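Local coordinates for putative oxalate decarboxylase (Thermotoga maritima, PDB 1O4T), which binds oxalate at a manganese ion held in a cupin barrel and forms homodimers, and is predicted to be an oxalate decarboxylase, at residues 24-29 against 44-49; 71-76 against 112-117. All blocks are in the same frame, centred on the assembly; numbering follows the deposited sequence.

Contact 1 (24-29 against 44-49); sequences SEITPE and AHLLSK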
loop_
_atom_site.group_PDB
_atom_site.type_symbol
_atom_site.label_atom_id
_atom_site.label_comp_id
_atom_site.label_asym_id
_atom_site.label_seq_id
_atom_site.Cartn_x
_atom_site.Cartn_y
_atom_site.Cartn_z
ATOM N N SER A 24 5.851 12.493 1.700
ATOM C CA SER A 24 7.053 13.274 1.930
ATOM C C SER A 24 6.746 14.457 2.867
ATOM O O SER A 24 7.641 14.940 3.585
ATOM C CB SER A 24 7.594 13.728 0.550
ATOM O OG SER A 24 7.109 12.812 -0.489
ATOM N N GLU A 25 5.485 14.901 2.892
ATOM C CA GLU A 25 5.103 16.093 3.653
ATOM C C GLU A 25 4.133 15.849 4.848
ATOM O O GLU A 25 3.360 16.752 5.240
ATOM C CB GLU A 25 4.532 17.084 2.673
ATOM C CG GLU A 25 5.553 17.445 1.608
ATOM C CD GLU A 25 5.004 18.376 0.540
ATOM O OE1 GLU A 25 3.757 18.494 0.394
ATOM O OE2 GLU A 25 5.827 18.994 -0.171
ATOM N N ILE A 26 4.210 14.648 5.437
ATOM C CA ILE A 26 3.483 14.307 6.660
ATOM C C ILE A 26 4.530 14.132 7.747
ATOM O O ILE A 26 5.510 13.403 7.558
ATOM C CB ILE A 26 2.727 12.970 6.515
ATOM C CG1 ILE A 26 1.621 13.029 5.446
ATOM C CG2 ILE A 26 2.184 12.508 7.885
ATOM C CD1 ILE A 26 0.263 13.482 5.912
ATOM N N THR A 27 4.324 14.771 8.891
ATOM C CA THR A 27 5.258 14.639 10.004
ATOM C C THR A 27 5.013 13.307 10.718
ATOM O O THR A 27 3.929 13.033 11.218
ATOM C CB THR A 27 5.135 15.814 10.976
ATOM O OG1 THR A 27 5.298 17.047 10.264
ATOM C CG2 THR A 27 6.292 15.815 11.975
ATOM N N PRO A 28 6.019 12.461 10.746
ATOM C CA PRO A 28 5.865 11.152 11.372
ATOM C C PRO A 28 5.786 11.284 12.890
ATOM O O PRO A 28 6.285 12.271 13.433
ATOM C CB PRO A 28 7.145 10.435 10.942
ATOM C CG PRO A 28 7.651 11.267 9.784
ATOM C CD PRO A 28 7.379 12.642 10.201
ATOM N N GLU A 29 5.131 10.340 13.563
ATOM C CA GLU A 29 5.273 10.252 15.009
ATOM C C GLU A 29 6.344 9.251 15.367
ATOM O O GLU A 29 6.352 8.132 14.861
ATOM C CB GLU A 29 3.956 9.968 15.746
ATOM C CG GLU A 29 3.346 8.596 15.612
ATOM C CD GLU A 29 2.086 8.436 16.453
ATOM O OE1 GLU A 29 2.146 8.833 17.645
ATOM O OE2 GLU A 29 1.069 7.890 15.925
ATOM N N ALA A 44 3.980 7.498 9.998
ATOM C CA ALA A 44 3.293 8.577 9.278
ATOM C C ALA A 44 1.894 8.112 8.908
ATOM O O ALA A 44 1.737 7.221 8.063
ATOM C CB ALA A 44 4.090 8.957 8.026
ATOM N N HIS A 45 0.870 8.714 9.514
ATOM C CA HIS A 45 -0.511 8.367 9.201
ATOM C C HIS A 45 -0.905 9.086 7.909
ATOM O O HIS A 45 -0.801 10.299 7.804
ATOM C CB HIS A 45 -1.468 8.749 10.309
ATOM C CG HIS A 45 -1.060 8.279 11.665
ATOM N ND1 HIS A 45 -1.702 7.242 12.314
ATOM C CD2 HIS A 45 -0.078 8.709 12.502
ATOM C CE1 HIS A 45 -1.132 7.057 13.493
ATOM N NE2 HIS A 45 -0.139 7.927 13.627
ATOM N N LEU A 46 -1.347 8.328 6.922
ATOM C CA LEU A 46 -1.571 8.873 5.584
ATOM C C LEU A 46 -3.050 9.174 5.314
ATOM O O LEU A 46 -3.370 10.184 4.677
ATOM C CB LEU A 46 -0.995 7.917 4.547
ATOM C CG LEU A 46 0.462 7.625 4.794
ATOM C CD1 LEU A 46 0.944 6.719 3.684
ATOM C CD2 LEU A 46 1.306 8.868 4.898
ATOM N N LEU A 47 -3.934 8.319 5.827
ATOM C CA LEU A 47 -5.379 8.539 5.785
ATOM C C LEU A 47 -6.013 8.157 7.085
ATOM O O LEU A 47 -5.651 7.150 7.682
ATOM C CB LEU A 47 -6.006 7.675 4.720
ATOM C CG LEU A 47 -5.587 7.944 3.290
ATOM C CD1 LEU A 47 -6.008 6.744 2.402
ATOM C CD2 LEU A 47 -6.100 9.257 2.733
ATOM N N SER A 48 -6.980 8.944 7.516
ATOM C CA SER A 48 -7.710 8.645 8.730
ATOM C C SER A 48 -8.747 7.543 8.491
ATOM O O SER A 48 -9.119 7.231 7.349
ATOM C CB SER A 48 -8.393 9.900 9.267
ATOM O OG SER A 48 -9.538 10.238 8.508
ATOM N N LYS A 49 -9.212 6.968 9.596
ATOM C CA LYS A 49 -10.204 5.913 9.564
ATOM C C LYS A 49 -11.544 6.490 9.081
ATOM O O LYS A 49 -12.265 5.841 8.315
ATOM C CB LYS A 49 -10.292 5.256 10.956
ATOM C CG LYS A 49 -11.575 4.497 11.260
ATOM C CD LYS A 49 -11.625 3.961 12.703
ATOM C CE LYS A 49 -13.037 3.522 13.032
ATOM N NZ LYS A 49 -13.144 2.797 14.305
HETATM O O HOH W 1 1.814 11.391 11.382
#
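Ile-26 meets Ala-44, His-45 and Leu-46 with its aliphatic branches. Its CG2 lies 4.0 Å from Ala-44 CB and also reaches the carbonyl oxygen of His-45. CG2 is placed there because it stands anti to the backbone N. The other branch, through Ile-26 CG1, comes within 4.2 Å of Leu-46 CD2. The contact on this side is therefore apolar, apart from the His-45 carbonyl.

Thr-27 turns its side chain away and takes part through its backbone. Its O accepts a hydrogen bond from a water at 2.7 Å. The same water accepts a weak bond from His-45 N, so it bridges the two backbones.

Pro-28 is where the two backbones come nearest. Its CA is 4.2 Å from Ala-44 CA, and the two CB atoms are in loose contact. Ala-44 is thus touched by both Ile-26 and Pro-28.

Glu-29 ends the first segment with a polar contact at an exposed position. His-45 NE2 donates to Glu-29 OE2 at 2.6 Å, with an N-H...O angle of 162°. The oxygen lies almost in the imidazole plane. It is met on its anti side, from somewhat outside the carboxylate plane, and the carboxylate is turned 48° from the ring. The extended Glu-29 chain carries the carboxylate to the ring edge. The nearby carboxylate would be expected to stabilise a protonated imidazole.

In the fold, 24-29 leads from strand 20-22 into strand 29-32, where Glu-29 pairs with Met-43 of strand 40-45. On the other flank, Ala-44 and Leu-46 make backbone hydrogen bonds to Arg-61 and Phe-59 of strand 56-64. Leu-46 also packs on Val-105 of the second subunit.

Contact 2 (71-76 against 112-117); sequences GLHKHE and ESHSIE. With MN (manganese (II) ion), chain C; OXL (oxalate ion), chain D.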
loop_
_atom_site.group_PDB
_atom_site.type_symbol
_atom_site.label_atom_id
_atom_site.label_comp_id
_atom_site.label_asym_id
_atom_site.label_seq_id
_atom_site.Cartn_x
_atom_site.Cartn_y
_atom_site.Cartn_z
ATOM N N GLY A 71 7.137 -4.779 18.015
ATOM C CA GLY A 71 7.096 -5.944 18.873
ATOM C C GLY A 71 5.925 -6.831 18.576
ATOM O O GLY A 71 5.002 -6.437 17.872
ATOM N N LEU A 72 5.980 -8.050 19.097
ATOM C CA LEU A 72 4.919 -9.022 18.873
ATOM C C LEU A 72 3.613 -8.518 19.461
ATOM O O LEU A 72 3.569 -8.083 20.610
ATOM C CB LEU A 72 5.303 -10.407 19.451
ATOM C CG LEU A 72 4.371 -11.614 19.216
ATOM C CD1 LEU A 72 4.427 -12.069 17.763
ATOM C CD2 LEU A 72 4.728 -12.778 20.136
ATOM N N HIS A 73 2.553 -8.522 18.637
ATOM C CA HIS A 73 1.224 -8.190 19.105
ATOM C C HIS A 73 0.204 -8.880 18.234
ATOM O O HIS A 73 0.485 -9.264 17.101
ATOM C CB HIS A 73 0.960 -6.687 19.043
ATOM C CG HIS A 73 1.096 -6.137 17.667
ATOM N ND1 HIS A 73 2.310 -6.060 17.028
ATOM C CD2 HIS A 73 0.169 -5.723 16.773
ATOM C CE1 HIS A 73 2.131 -5.580 15.808
ATOM N NE2 HIS A 73 0.844 -5.352 15.635
ATOM N N LYS A 74 -0.992 -8.979 18.787
ATOM C CA LYS A 74 -2.098 -9.726 18.229
ATOM C C LYS A 74 -3.131 -8.791 17.620
ATOM O O LYS A 74 -3.366 -7.697 18.127
ATOM C CB LYS A 74 -2.775 -10.502 19.360
ATOM C CG LYS A 74 -3.879 -11.410 18.911
ATOM C CD LYS A 74 -4.367 -12.214 20.063
ATOM C CE LYS A 74 -5.504 -13.135 19.662
ATOM N NZ LYS A 74 -5.958 -13.829 20.878
ATOM N N HIS A 75 -3.753 -9.266 16.544
ATOM C CA HIS A 75 -4.879 -8.608 15.898
ATOM C C HIS A 75 -6.135 -9.470 16.029
ATOM O O HIS A 75 -6.088 -10.656 15.781
ATOM C CB HIS A 75 -4.512 -8.324 14.437
ATOM C CG HIS A 75 -3.518 -7.213 14.284
ATOM N ND1 HIS A 75 -3.889 -5.889 14.368
ATOM C CD2 HIS A 75 -2.167 -7.216 14.146
ATOM C CE1 HIS A 75 -2.817 -5.125 14.265
ATOM N NE2 HIS A 75 -1.758 -5.899 14.097
ATOM N N GLU A 76 -7.238 -8.893 16.491
ATOM C CA GLU A 76 -8.492 -9.634 16.565
ATOM C C GLU A 76 -9.601 -8.761 16.048
ATOM O O GLU A 76 -9.691 -7.588 16.413
ATOM C CB GLU A 76 -8.819 -10.134 18.000
ATOM C CG GLU A 76 -8.340 -9.214 19.106
ATOM C CD GLU A 76 -8.389 -9.828 20.493
ATOM O OE1 GLU A 76 -9.280 -10.681 20.797
ATOM O OE2 GLU A 76 -7.508 -9.422 21.295
ATOM N N GLU A 112 -4.201 -13.868 14.537
ATOM C CA GLU A 112 -2.752 -14.053 14.523
ATOM C C GLU A 112 -2.001 -12.894 15.178
ATOM O O GLU A 112 -2.480 -11.780 15.233
ATOM C CB GLU A 112 -2.233 -14.196 13.100
ATOM C CG GLU A 112 -2.936 -15.244 12.272
ATOM C CD GLU A 112 -2.249 -15.510 10.943
ATOM O OE1 GLU A 112 -1.791 -14.560 10.236
ATOM O OE2 GLU A 112 -2.182 -16.701 10.600
ATOM N N SER A 113 -0.790 -13.170 15.623
ATOM C CA SER A 113 0.100 -12.169 16.179
ATOM C C SER A 113 1.287 -12.042 15.255
ATOM O O SER A 113 1.691 -13.038 14.632
ATOM C CB SER A 113 0.583 -12.580 17.560
ATOM O OG SER A 113 -0.492 -12.778 18.448
ATOM N N HIS A 114 1.844 -10.825 15.158
ATOM C CA HIS A 114 3.013 -10.580 14.331
ATOM C C HIS A 114 3.980 -9.546 14.920
ATOM O O HIS A 114 3.653 -8.861 15.910
ATOM C CB HIS A 114 2.628 -10.180 12.867
ATOM C CG HIS A 114 1.985 -8.830 12.725
ATOM N ND1 HIS A 114 1.575 -8.343 11.498
ATOM C CD2 HIS A 114 1.601 -7.908 13.639
ATOM C CE1 HIS A 114 0.990 -7.164 11.659
ATOM N NE2 HIS A 114 0.991 -6.874 12.949
ATOM N N SER A 115 5.159 -9.467 14.281
ATOM C CA SER A 115 6.206 -8.509 14.622
ATOM C C SER A 115 7.031 -8.323 13.380
ATOM O O SER A 115 6.909 -9.118 12.438
ATOM C CB SER A 115 7.101 -9.014 15.750
ATOM O OG SER A 115 7.778 -10.187 15.396
ATOM N N ILE A 116 7.886 -7.306 13.368
ATOM C CA ILE A 116 8.783 -7.117 12.240
ATOM C C ILE A 116 10.030 -6.415 12.719
ATOM O O ILE A 116 9.944 -5.458 13.507
ATOM C CB ILE A 116 8.060 -6.329 11.081
ATOM C CG1 ILE A 116 8.965 -6.155 9.862
ATOM C CG2 ILE A 116 7.553 -4.981 11.543
ATOM C CD1 ILE A 116 8.177 -5.834 8.543
ATOM N N GLU A 117 11.181 -6.910 12.280
ATOM C CA GLU A 117 12.469 -6.363 12.691
ATOM C C GLU A 117 13.350 -5.973 11.505
ATOM O O GLU A 117 13.476 -6.726 10.514
ATOM C CB GLU A 117 13.217 -7.373 13.562
ATOM C CG GLU A 117 14.441 -6.768 14.224
ATOM C CD GLU A 117 15.130 -7.688 15.223
ATOM O OE1 GLU A 117 14.472 -8.601 15.764
ATOM O OE2 GLU A 117 16.331 -7.461 15.484
HETATM MN MN MN C . 0.032 -5.071 13.650
HETATM C C1 OXL D . 1.343 -2.636 13.288
HETATM C C2 OXL D . 0.187 -2.232 14.093
HETATM O O1 OXL D . 2.076 -1.625 12.776
HETATM O O2 OXL D . 0.115 -0.930 14.425
HETATM O O3 OXL D . 1.611 -3.835 13.062
HETATM O O4 OXL D . -0.703 -3.025 14.415
#
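His-73 and His-114 form an antiparallel, hydrogen-bonded strand pair whose side chains bind the manganese ion. Strand 69-74 is an outer strand of the four-stranded sheet, and 113-117 lies next to it. His-73 N donates to His-114 O at 3.0 Å, and His-114 N donates back to His-73 O at 2.8 Å. Beyond the strand end, His-75 N bonds to Glu-112 O.

The imidazoles of His-73 and His-114 lie side by side and point the same way. Both CG atoms sit between the backbone N and the carbonyl carbon (chi1 59° and 69°). The ring planes are 61° apart. His-73 NE2 lies in the plane of the His-114 ring, at its edge. The His-75 side chain crosses that of His-114 obliquely, and the two ring planes are perpendicular.

All three NE2 atoms bind manganese, His-75 NE2 at 2.0 Å and the NE2 atoms of His-73 and His-114 at 2.2 Å each. This is the three-histidine, one-glutamate site of the cupin fold, a double-stranded beta-helix; Glu-80 is the fourth protein ligand. Oxalate chelates the metal through O3 at 2.1 Å and O4 at 2.3 Å, which makes six ligand atoms. Tyr-82, stacked on the His-114 ring, also hydrogen-bonds the oxalate.

Second-shell bonds orient the rings of His-73 and His-75. His-73 ND1 donates to Gly-71 O at 2.8 Å, nearly in the ring plane, which limits rotation of the imidazole. His-75 ND1 bonds to Glu-78, whose carboxylate would polarise that ring. His-114 ND1 has a weak hydrogen bond to Thr-108 OG1.

On the face away from the metal, Ser-113 OG packs against Lys-74 CB at 3.4 Å. Leu-72 CD1 covers the backbone carbonyl of His-114.

From the N terminus, the chain runs through strand 20-22 and enters contact 1 at 24-29. It passes through strand 29-32, turns, and returns along strand 40-45 to close contact 1 at 44-49. The closed loop holds 14 residues. Strand 56-64 then leads on to 71-76, where contact 2 opens. Contact 2 closes at 112-117, after 35 intervening residues that are mostly strand. The two contacts follow in series, neither nested nor crossed. Contact 1 ties the N-terminal loop to the six-stranded sheet near its outer strand. Contact 2 joins two strands of the four-stranded sheet. Their centres lie about 21 Å apart, on opposite sides of the chain's centre.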